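Local atomic coordinates of phenolpthiocerol synthesis type-I polyketide synthase ppsA (Mycobacterium bovis, PDB entry 7AKC), a protein that probably takes part, through an acyltransferase domain of a type I polyketide synthase, in building the lipid core of phthiocerols and phenolphthiocerols from malonyl-type extender units. Residues A122-P127 with P253-E258; L153-P158 with T195-R200; F288-I291 with L297-A300. All coordinates share one frame; numbering follows the deposited sequence.

Contact 1: A122-P127 with P253-E258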
ATOM      1  N   ALA A 122       4.827   1.037 -14.085  1.00 57.77           N
ATOM      2  CA  ALA A 122       3.786   1.223 -15.091  1.00 57.72           C
ATOM      3  C   ALA A 122       4.134   2.288 -16.144  1.00 59.32           C
ATOM      4  O   ALA A 122       3.449   2.370 -17.142  1.00 59.19           O
ATOM      5  CB  ALA A 122       2.466   1.573 -14.419  1.00 57.14           C
ATOM      6  N   GLY A 123       5.170   3.095 -15.915  1.00 60.68           N
ATOM      7  CA  GLY A 123       5.576   4.136 -16.846  1.00 62.27           C
ATOM      8  C   GLY A 123       4.970   5.503 -16.588  1.00 63.54           C
ATOM      9  O   GLY A 123       5.218   6.431 -17.357  1.00 64.00           O
ATOM     10  N   ALA A 124       4.167   5.655 -15.508  1.00 63.40           N
ATOM     11  CA  ALA A 124       3.554   6.960 -15.221  1.00 64.53           C
ATOM     12  C   ALA A 124       4.585   7.972 -14.736  1.00 67.27           C
ATOM     13  O   ALA A 124       4.473   9.166 -15.005  1.00 67.12           O
ATOM     14  CB  ALA A 124       2.436   6.810 -14.202  1.00 63.75           C
ATOM     15  N   LEU A 125       5.613   7.489 -14.054  1.00 70.31           N
ATOM     16  CA  LEU A 125       6.716   8.300 -13.558  1.00 72.22           C
ATOM     17  C   LEU A 125       8.016   7.600 -13.901  1.00 75.43           C
ATOM     18  O   LEU A 125       8.066   6.366 -13.963  1.00 74.97           O
ATOM     19  CB  LEU A 125       6.626   8.334 -12.011  1.00 72.19           C
ATOM     20  CG  LEU A 125       6.080   9.572 -11.273  1.00 71.89           C
ATOM     21  CD1 LEU A 125       4.783  10.042 -11.830  1.00 71.46           C
ATOM     22  CD2 LEU A 125       5.830   9.238  -9.812  1.00 70.97           C
ATOM     23  N   THR A 126       9.077   8.387 -14.042  1.00 78.32           N
ATOM     24  CA  THR A 126      10.447   7.900 -14.289  1.00 83.07           C
ATOM     25  C   THR A 126      11.030   7.388 -12.966  1.00 84.44           C
ATOM     26  O   THR A 126      10.554   7.784 -11.886  1.00 82.55           O
ATOM     27  CB  THR A 126      11.347   9.015 -14.877  1.00 90.07           C
ATOM     28  OG1 THR A 126      11.589  10.042 -13.900  1.00 91.90           O
ATOM     29  CG2 THR A 126      10.818   9.582 -16.191  1.00 91.96           C
ATOM     30  N   PRO A 127      12.083   6.546 -13.005  1.00 86.15           N
ATOM     31  CA  PRO A 127      12.700   6.096 -11.745  1.00 86.63           C
ATOM     32  C   PRO A 127      13.192   7.252 -10.880  1.00 86.33           C
ATOM     33  O   PRO A 127      13.079   7.185  -9.660  1.00 85.65           O
ATOM     34  CB  PRO A 127      13.877   5.232 -12.212  1.00 88.00           C
ATOM     35  CG  PRO A 127      13.527   4.813 -13.587  1.00 89.24           C
ATOM     36  CD  PRO A 127      12.756   5.954 -14.174  1.00 87.46           C
ATOM     37  N   PRO A 253      -6.522   8.148 -12.448  1.00 57.61           N
ATOM     38  CA  PRO A 253      -5.715   9.177 -11.838  1.00 56.70           C
ATOM     39  C   PRO A 253      -4.485   9.672 -12.600  1.00 56.42           C
ATOM     40  O   PRO A 253      -3.851   8.899 -13.280  1.00 55.92           O
ATOM     41  CB  PRO A 253      -5.202   8.490 -10.572  1.00 57.12           C
ATOM     42  CG  PRO A 253      -5.153   7.009 -10.910  1.00 57.86           C
ATOM     43  CD  PRO A 253      -6.057   6.800 -12.107  1.00 56.51           C
ATOM     44  N   VAL A 254      -4.201  10.961 -12.484  1.00 56.52           N
ATOM     45  CA  VAL A 254      -2.972  11.511 -13.007  1.00 56.93           C
ATOM     46  C   VAL A 254      -2.046  11.371 -11.811  1.00 55.95           C
ATOM     47  O   VAL A 254      -2.394  11.808 -10.704  1.00 56.18           O
ATOM     48  CB  VAL A 254      -3.120  12.982 -13.453  1.00 58.60           C
ATOM     49  N   PHE A 255      -0.893  10.728 -11.994  1.00 54.21           N
ATOM     50  CA  PHE A 255       0.023  10.491 -10.869  1.00 51.58           C
ATOM     51  C   PHE A 255       0.855  11.722 -10.486  1.00 51.98           C
ATOM     52  O   PHE A 255       2.078  11.646 -10.382  1.00 52.49           O
ATOM     53  CB  PHE A 255       0.888   9.265 -11.154  1.00 49.55           C
ATOM     54  CG  PHE A 255       0.038   8.017 -11.145  1.00 48.84           C
ATOM     55  CD1 PHE A 255      -0.312   7.408  -9.955  1.00 48.00           C
ATOM     56  CD2 PHE A 255      -0.474   7.493 -12.324  1.00 49.07           C
ATOM     57  CE1 PHE A 255      -1.119   6.284  -9.947  1.00 47.93           C
ATOM     58  CE2 PHE A 255      -1.286   6.366 -12.306  1.00 48.98           C
ATOM     59  CZ  PHE A 255      -1.594   5.764 -11.115  1.00 48.05           C
ATOM     60  N   ASP A 256       0.181  12.857 -10.237  1.00 51.95           N
ATOM     61  CA  ASP A 256       0.811  14.144  -9.933  1.00 52.49           C
ATOM     62  C   ASP A 256       0.905  14.425  -8.420  1.00 53.23           C
ATOM     63  O   ASP A 256       0.546  13.557  -7.613  1.00 52.07           O
ATOM     64  CB  ASP A 256       0.041  15.273 -10.679  1.00 54.44           C
ATOM     65  CG  ASP A 256      -1.447  15.338 -10.332  1.00 58.28           C
ATOM     66  OD1 ASP A 256      -1.875  14.628  -9.385  1.00 57.86           O
ATOM     67  OD2 ASP A 256      -2.187  16.098 -11.008  1.00 59.88           O
ATOM     68  N   ALA A 257       1.357  15.647  -8.039  1.00 54.08           N
ATOM     69  CA  ALA A 257       1.490  16.100  -6.649  1.00 53.76           C
ATOM     70  C   ALA A 257       0.207  15.877  -5.842  1.00 51.77           C
ATOM     71  O   ALA A 257       0.285  15.367  -4.721  1.00 51.84           O
ATOM     72  CB  ALA A 257       1.889  17.572  -6.609  1.00 56.38           C
ATOM     73  N   GLU A 258      -0.963  16.229  -6.417  1.00 49.27           N
ATOM     74  CA  GLU A 258      -2.263  16.065  -5.786  1.00 47.56           C
ATOM     75  C   GLU A 258      -2.521  14.592  -5.504  1.00 45.07           C
ATOM     76  O   GLU A 258      -2.940  14.268  -4.385  1.00 44.48           O
ATOM     77  CB  GLU A 258      -3.401  16.685  -6.628  1.00 51.60           C
ATOM     78  CG  GLU A 258      -4.727  16.703  -5.881  1.00 57.63           C
ATOM     79  CD  GLU A 258      -4.720  17.425  -4.543  1.00 64.40           C
ATOM     80  OE1 GLU A 258      -4.790  18.675  -4.547  1.00 67.94           O
ATOM     81  OE2 GLU A 258      -4.642  16.745  -3.491  1.00 66.12           O
TER
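Ala124 and Leu125 receive Phe255, whose ring and backbone carbonyl they touch at separate points. The methyl CB of Ala124 points at the other segment and meets the ring at CD2, 3.5 Å away, approaching it obliquely, with CG of Phe255 a little farther off at 4.1 Å from that methyl. Leu125 starts off across the gap less directly and turns its CD1 methyl in, so that CD1 lies 3.5 Å from the carbonyl O of Phe255 and 4.0 Å from Phe255 CB. This leucine holds an unusual first torsion, chi1 -103°, away from the staggered positions, while the phenylalanine keeps a standard one, with CG opposite its own carbonyl carbon (chi1 -68°). That torsion swings the ring toward Ala124; CB and the carbonyl O meet Leu125 through the course of the backbone, where Phe255 is the central residue of an inverse gamma turn.

The residue types fit the two bends. Gly123 ends the helix before it in a Schellman motif with positive phi, where a side chain would press against the preceding carbonyl O, and the small Ala124 next to it lets the aromatic ring come close. Thr126 OG1 caps helix 127-141 through Glu129 N, and Asp256 OD1 caps helix 257-265 through His259 N. The ring of Phe255 also packs edge-to-face with His259 and rests on Ala119 of helix 115-121.

The contact joins the loop between helices 115-121 and 127-141 to the lead-in of helix 257-265, beside edge strand 240-242 of the acyltransferase domain's parallel sheet. No hydrogen bond crosses it. The join therefore depends on shape and on the burial of three apolar side chains, while those of Thr126 and Asp256 cap helices.

Contact 2: L153-P158 with T195-R200; sequences LELDAP and TRVRAR
Val197, in the last turn of helix 187-199, packs against Leu153 and Leu155, and the contact is wholly apolar. A single methyl does the work on the helix side: CG2 of Val197 lies 4.2 Å from CD2 of Leu153 and 4.3 Å from CD1 of Leu155. The beta-branched valine offers a methyl close to the helix backbone, and the two longer leucines span the remaining distance. Leu155 sets out toward the helix from its CB and Leu153 obliquely, and each arrives with a delta methyl.

Polar interactions do not cross between the segments; they shape each one. An inverse gamma turn centred on Glu154, with a weak bond from Leu155 N to Leu153 O, bends the chain as strand 148-153 ends. Glu154 OE1 is held by Gln180 NE2, and Asp156 serves as N-cap of helix 157-164, its OD1 also bonding Thr159 OG1.

Leu153 and Val197 both touch Ala204 of edge strand 204-207, and Val197 also meets Leu163 of helix 157-164. The beta-alpha-beta-beta-alpha-beta order fits the ferredoxin-like small subdomain known in acyltransferases of this family, and the three side chains pack helix 187-199 onto its four-stranded antiparallel sheet, next to helix 157-164.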
ATOM      1  N   LEU A 153      -6.651  -5.738  12.436  1.00 23.69           N
ATOM      2  CA  LEU A 153      -7.789  -6.259  13.180  1.00 22.35           C
ATOM      3  C   LEU A 153      -8.473  -7.373  12.396  1.00 23.95           C
ATOM      4  O   LEU A 153      -8.673  -7.244  11.167  1.00 24.48           O
ATOM      5  CB  LEU A 153      -8.817  -5.126  13.392  1.00 23.48           C
ATOM      6  CG  LEU A 153      -8.268  -3.801  13.937  1.00 24.73           C
ATOM      7  CD1 LEU A 153      -9.381  -2.814  14.143  1.00 25.99           C
ATOM      8  CD2 LEU A 153      -7.465  -4.004  15.226  1.00 25.49           C
ATOM      9  N   GLU A 154      -8.892  -8.443  13.085  1.00 24.79           N
ATOM     10  CA  GLU A 154      -9.629  -9.513  12.432  1.00 27.01           C
ATOM     11  C   GLU A 154     -11.127  -9.145  12.534  1.00 26.88           C
ATOM     12  O   GLU A 154     -11.943  -9.811  13.208  1.00 27.74           O
ATOM     13  CB  GLU A 154      -9.279 -10.904  13.019  1.00 32.65           C
ATOM     14  CG  GLU A 154      -7.784 -11.218  13.038  1.00 40.87           C
ATOM     15  CD  GLU A 154      -7.001 -11.173  11.736  1.00 51.04           C
ATOM     16  OE1 GLU A 154      -7.585 -11.513  10.679  1.00 54.26           O
ATOM     17  OE2 GLU A 154      -5.798 -10.813  11.776  1.00 51.76           O
ATOM     18  N   LEU A 155     -11.464  -8.043  11.877  1.00 25.98           N
ATOM     19  CA  LEU A 155     -12.817  -7.495  11.760  1.00 24.75           C
ATOM     20  C   LEU A 155     -13.017  -7.047  10.331  1.00 24.13           C
ATOM     21  O   LEU A 155     -12.068  -6.556   9.683  1.00 23.88           O
ATOM     22  CB  LEU A 155     -12.960  -6.219  12.641  1.00 25.37           C
ATOM     23  CG  LEU A 155     -12.704  -6.361  14.132  1.00 27.09           C
ATOM     24  CD1 LEU A 155     -12.779  -4.998  14.798  1.00 28.30           C
ATOM     25  CD2 LEU A 155     -13.653  -7.392  14.810  1.00 28.49           C
ATOM     26  N   ASP A 156     -14.291  -7.134   9.871  1.00 21.73           N
ATOM     27  CA  ASP A 156     -14.596  -6.617   8.565  1.00 21.58           C
ATOM     28  C   ASP A 156     -14.605  -5.056   8.591  1.00 21.83           C
ATOM     29  O   ASP A 156     -14.478  -4.462   9.670  1.00 22.08           O
ATOM     30  CB  ASP A 156     -15.864  -7.253   8.027  1.00 23.94           C
ATOM     31  CG  ASP A 156     -17.166  -6.961   8.763  1.00 27.36           C
ATOM     32  OD1 ASP A 156     -17.244  -5.926   9.449  1.00 24.56           O
ATOM     33  OD2 ASP A 156     -18.127  -7.730   8.577  1.00 30.43           O
ATOM     34  N   ALA A 157     -14.663  -4.400   7.402  1.00 22.36           N
ATOM     35  CA  ALA A 157     -14.570  -2.938   7.388  1.00 22.48           C
ATOM     36  C   ALA A 157     -15.748  -2.236   8.097  1.00 23.34           C
ATOM     37  O   ALA A 157     -15.492  -1.357   8.906  1.00 23.11           O
ATOM     38  CB  ALA A 157     -14.352  -2.407   5.962  1.00 23.49           C
ATOM     39  N   PRO A 158     -17.007  -2.709   7.994  1.00 23.03           N
ATOM     40  CA  PRO A 158     -18.099  -1.975   8.669  1.00 24.05           C
ATOM     41  C   PRO A 158     -17.975  -2.099  10.198  1.00 23.59           C
ATOM     42  O   PRO A 158     -18.152  -1.112  10.918  1.00 24.36           O
ATOM     43  CB  PRO A 158     -19.364  -2.655   8.148  1.00 25.40           C
ATOM     44  CG  PRO A 158     -18.962  -3.181   6.777  1.00 26.84           C
ATOM     45  CD  PRO A 158     -17.532  -3.682   7.018  1.00 23.53           C
ATOM     46  N   THR A 195      -6.692  -3.435  22.800  1.00 26.89           N
ATOM     47  CA  THR A 195      -7.227  -3.944  24.051  1.00 27.43           C
ATOM     48  C   THR A 195      -8.750  -4.125  23.949  1.00 29.17           C
ATOM     49  O   THR A 195      -9.273  -5.158  24.385  1.00 30.11           O
ATOM     50  CB  THR A 195      -6.896  -2.984  25.203  1.00 28.95           C
ATOM     51  OG1 THR A 195      -5.472  -2.919  25.336  1.00 29.19           O
ATOM     52  CG2 THR A 195      -7.511  -3.474  26.578  1.00 30.12           C
ATOM     53  N   ARG A 196      -9.466  -3.121  23.374  1.00 27.79           N
ATOM     54  CA  ARG A 196     -10.920  -3.236  23.260  1.00 28.45           C
ATOM     55  C   ARG A 196     -11.300  -4.403  22.339  1.00 29.22           C
ATOM     56  O   ARG A 196     -12.228  -5.156  22.634  1.00 29.77           O
ATOM     57  CB  ARG A 196     -11.509  -1.916  22.702  1.00 29.55           C
ATOM     58  CG  ARG A 196     -11.423  -0.740  23.696  1.00 33.65           C
ATOM     59  CD  ARG A 196     -12.171   0.478  23.160  1.00 36.52           C
ATOM     60  NE  ARG A 196     -12.224   1.568  24.131  1.00 38.70           N
ATOM     61  CZ  ARG A 196     -13.084   2.585  24.074  1.00 42.87           C
ATOM     62  NH1 ARG A 196     -13.989   2.646  23.101  1.00 42.04           N
ATOM     63  NH2 ARG A 196     -13.083   3.520  25.020  1.00 43.45           N
ATOM     64  N   VAL A 197     -10.542  -4.587  21.239  1.00 28.85           N
ATOM     65  CA  VAL A 197     -10.860  -5.655  20.277  1.00 28.76           C
ATOM     66  C   VAL A 197     -10.639  -7.003  20.989  1.00 30.80           C
ATOM     67  O   VAL A 197     -11.537  -7.826  20.994  1.00 32.26           O
ATOM     68  CB  VAL A 197     -10.022  -5.540  19.001  1.00 28.55           C
ATOM     69  CG1 VAL A 197     -10.205  -6.768  18.089  1.00 28.96           C
ATOM     70  CG2 VAL A 197     -10.387  -4.261  18.241  1.00 26.59           C
ATOM     71  N   ARG A 198      -9.530  -7.149  21.704  1.00 31.01           N
ATOM     72  CA  ARG A 198      -9.260  -8.381  22.467  1.00 31.60           C
ATOM     73  C   ARG A 198     -10.288  -8.664  23.549  1.00 34.44           C
ATOM     74  O   ARG A 198     -10.586  -9.841  23.856  1.00 36.64           O
ATOM     75  CB  ARG A 198      -7.845  -8.318  23.036  1.00 31.32           C
ATOM     76  CG  ARG A 198      -6.812  -8.524  21.955  1.00 31.25           C
ATOM     77  CD  ARG A 198      -5.421  -8.334  22.500  1.00 32.62           C
ATOM     78  NE  ARG A 198      -4.440  -8.413  21.429  1.00 31.97           N
ATOM     79  CZ  ARG A 198      -3.163  -8.056  21.545  1.00 33.80           C
ATOM     80  NH1 ARG A 198      -2.679  -7.658  22.718  1.00 33.65           N
ATOM     81  NH2 ARG A 198      -2.351  -8.129  20.499  1.00 33.60           N
ATOM     82  N   ALA A 199     -10.792  -7.603  24.192  1.00 35.72           N
ATOM     83  CA  ALA A 199     -11.793  -7.741  25.253  1.00 38.13           C
ATOM     84  C   ALA A 199     -13.129  -8.249  24.725  1.00 40.37           C
ATOM     85  O   ALA A 199     -13.921  -8.792  25.510  1.00 41.70           O
ATOM     86  CB  ALA A 199     -11.996  -6.420  25.979  1.00 39.42           C
ATOM     87  N   ARG A 200     -13.371  -8.088  23.422  1.00 40.27           N
ATOM     88  CA  ARG A 200     -14.550  -8.588  22.716  1.00 40.56           C
ATOM     89  C   ARG A 200     -14.345 -10.012  22.222  1.00 41.51           C
ATOM     90  O   ARG A 200     -15.167 -10.472  21.439  1.00 42.68           O
ATOM     91  CB  ARG A 200     -14.847  -7.682  21.511  1.00 41.36           C
ATOM     92  CG  ARG A 200     -15.363  -6.349  22.000  1.00 42.52           C
ATOM     93  CD  ARG A 200     -15.326  -5.243  20.993  1.00 40.80           C
ATOM     94  NE  ARG A 200     -15.832  -5.617  19.672  1.00 37.33           N
ATOM     95  CZ  ARG A 200     -16.049  -4.739  18.690  1.00 36.75           C
ATOM     96  NH1 ARG A 200     -15.891  -3.437  18.905  1.00 34.71           N
ATOM     97  NH2 ARG A 200     -16.519  -5.147  17.515  1.00 33.04           N
TER

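Contact 3: F288-I291 with L297-A300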
ATOM      1  N   PHE A 288      -0.480 -13.342  -9.091  1.00 41.14           N
ATOM      2  CA  PHE A 288      -0.124 -12.133  -8.376  1.00 40.65           C
ATOM      3  C   PHE A 288       1.231 -12.367  -7.743  1.00 43.91           C
ATOM      4  O   PHE A 288       1.422 -13.370  -7.058  1.00 45.26           O
ATOM      5  CB  PHE A 288      -1.174 -11.817  -7.297  1.00 38.29           C
ATOM      6  CG  PHE A 288      -2.490 -11.378  -7.904  1.00 35.63           C
ATOM      7  CD1 PHE A 288      -3.373 -12.303  -8.438  1.00 35.27           C
ATOM      8  CD2 PHE A 288      -2.863 -10.044  -7.904  1.00 35.29           C
ATOM      9  CE1 PHE A 288      -4.552 -11.896  -9.050  1.00 34.89           C
ATOM     10  CE2 PHE A 288      -4.078  -9.645  -8.464  1.00 35.04           C
ATOM     11  CZ  PHE A 288      -4.914 -10.576  -9.034  1.00 34.69           C
ATOM     12  N   ILE A 289       2.185 -11.494  -8.044  1.00 44.24           N
ATOM     13  CA  ILE A 289       3.533 -11.609  -7.546  1.00 46.11           C
ATOM     14  C   ILE A 289       3.853 -10.395  -6.727  1.00 47.33           C
ATOM     15  O   ILE A 289       3.880  -9.297  -7.259  1.00 48.15           O
ATOM     16  CB  ILE A 289       4.553 -11.799  -8.695  1.00 48.40           C
ATOM     17  CG1 ILE A 289       4.122 -12.938  -9.644  1.00 49.94           C
ATOM     18  CG2 ILE A 289       5.959 -12.025  -8.126  1.00 49.78           C
ATOM     19  CD1 ILE A 289       5.064 -13.168 -10.873  1.00 52.39           C
ATOM     20  N   GLU A 290       4.105 -10.584  -5.449  1.00 47.16           N
ATOM     21  CA  GLU A 290       4.506  -9.490  -4.567  1.00 47.43           C
ATOM     22  C   GLU A 290       5.995  -9.269  -4.824  1.00 49.68           C
ATOM     23  O   GLU A 290       6.765 -10.223  -4.748  1.00 50.22           O
ATOM     24  CB  GLU A 290       4.282  -9.892  -3.111  1.00 47.67           C
ATOM     25  CG  GLU A 290       4.716  -8.797  -2.147  1.00 49.40           C
ATOM     26  CD  GLU A 290       4.469  -9.103  -0.685  1.00 51.31           C
ATOM     27  OE1 GLU A 290       3.480  -9.804  -0.382  1.00 50.28           O
ATOM     28  OE2 GLU A 290       5.280  -8.659   0.163  1.00 54.72           O
ATOM     29  N   ILE A 291       6.399  -8.046  -5.180  1.00 51.40           N
ATOM     30  CA  ILE A 291       7.800  -7.739  -5.470  1.00 54.85           C
ATOM     31  C   ILE A 291       8.435  -7.200  -4.214  1.00 57.51           C
ATOM     32  O   ILE A 291       8.446  -5.985  -3.994  1.00 58.25           O
ATOM     33  CB  ILE A 291       7.941  -6.769  -6.673  1.00 55.65           C
ATOM     34  CG1 ILE A 291       7.040  -7.207  -7.865  1.00 56.40           C
ATOM     35  CG2 ILE A 291       9.393  -6.649  -7.104  1.00 56.34           C
ATOM     36  CD1 ILE A 291       7.322  -8.620  -8.375  1.00 57.84           C
ATOM     37  N   LEU A 297       1.807  -9.742   1.942  1.00 41.73           N
ATOM     38  CA  LEU A 297       0.461  -9.524   1.407  1.00 39.35           C
ATOM     39  C   LEU A 297      -0.120 -10.759   0.716  1.00 38.55           C
ATOM     40  O   LEU A 297      -1.262 -10.679   0.256  1.00 37.06           O
ATOM     41  CB  LEU A 297       0.487  -8.336   0.420  1.00 38.56           C
ATOM     42  CG  LEU A 297       0.999  -6.986   0.984  1.00 40.44           C
ATOM     43  CD1 LEU A 297       1.140  -5.940  -0.115  1.00 41.16           C
ATOM     44  CD2 LEU A 297       0.099  -6.464   2.072  1.00 41.87           C
ATOM     45  N   THR A 298       0.641 -11.886   0.619  1.00 39.53           N
ATOM     46  CA  THR A 298       0.127 -13.024  -0.146  1.00 41.47           C
ATOM     47  C   THR A 298      -1.179 -13.592   0.398  1.00 40.99           C
ATOM     48  O   THR A 298      -2.079 -13.838  -0.412  1.00 40.34           O
ATOM     49  CB  THR A 298       1.184 -14.092  -0.369  1.00 45.10           C
ATOM     50  OG1 THR A 298       1.629 -14.629   0.881  1.00 47.99           O
ATOM     51  CG2 THR A 298       2.333 -13.544  -1.164  1.00 46.33           C
ATOM     52  N   GLN A 299      -1.325 -13.746   1.722  1.00 41.56           N
ATOM     53  CA  GLN A 299      -2.586 -14.279   2.251  1.00 42.16           C
ATOM     54  C   GLN A 299      -3.735 -13.286   2.062  1.00 39.77           C
ATOM     55  O   GLN A 299      -4.838 -13.717   1.732  1.00 39.33           O
ATOM     56  CB  GLN A 299      -2.484 -14.802   3.690  1.00 45.81           C
ATOM     57  CG  GLN A 299      -3.698 -15.662   4.081  1.00 51.40           C
ATOM     58  CD  GLN A 299      -3.773 -17.002   3.353  1.00 56.94           C
ATOM     59  OE1 GLN A 299      -2.821 -17.806   3.363  1.00 61.60           O
ATOM     60  NE2 GLN A 299      -4.924 -17.300   2.756  1.00 54.83           N
ATOM     61  N   ALA A 300      -3.476 -11.967   2.145  1.00 37.77           N
ATOM     62  CA  ALA A 300      -4.519 -10.961   1.879  1.00 36.30           C
ATOM     63  C   ALA A 300      -5.013 -11.055   0.451  1.00 34.94           C
ATOM     64  O   ALA A 300      -6.211 -10.875   0.195  1.00 34.70           O
ATOM     65  CB  ALA A 300      -3.989  -9.556   2.125  1.00 35.34           C
TER
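The carboxylate of Glu290 reaches over to the backbone N of Leu297, and this one hydrogen bond defines the contact. Glu290 OE1 accepts from Leu297 N at 2.9 Å, with an N-H...O angle of 157°. The donor comes to the syn side of the carboxylate and stands 25° out of its plane. With CG opposite the backbone N (chi1 179°) the glutamate is aimed across the gap, and the extended run beyond CG gives it the reach from the end of strand 287-290 to the start of helix 298-308.

Against this straight arm the side chain of Leu297 runs at about a right angle. Its CB lies 3.4 Å from Glu290 OE1, while the side chain also touches Phe270, Ser28 and His111, near but not touching what is probably the nucleophile elbow (GxSxG) usual in acyltransferases. The CG2 methyl of Thr298 packs loosely beside Glu290 OE1, 4.0 Å away.

The second oxygen, OE2, bonds Ser292 OG just past the strand and Leu296 N just before the helix. One carboxylate thus ties together the first loop of the beta-alpha-beta unit of strand 287-290, helix 298-308 and strand 315-317. Both oxygens of this buried acid are hydrogen-bonded, to two backbone N-H groups and the Ser292 hydroxyl. The N-H donors would probably stabilise negative charge on Glu290.

From the N terminus, the chain first reaches 122-127, just after helix 115-121, but contact 1 closes only when 253-258 comes round more than a hundred residues later, joining two helix-flanking loops beside the parallel sheet. Within that long excursion contact 2 opens at 153-158 and closes at 195-200, a shorter loop holding helix 157-164 and two strands of the antiparallel sheet; it ties that sheet to helix 187-199. Contact 3 follows both in series, joining a strand of the parallel sheet to the helix that starts a few residues on. Contacts 1 and 2 lie on opposite sides of the chain's centre, their own centres about 36 Å apart.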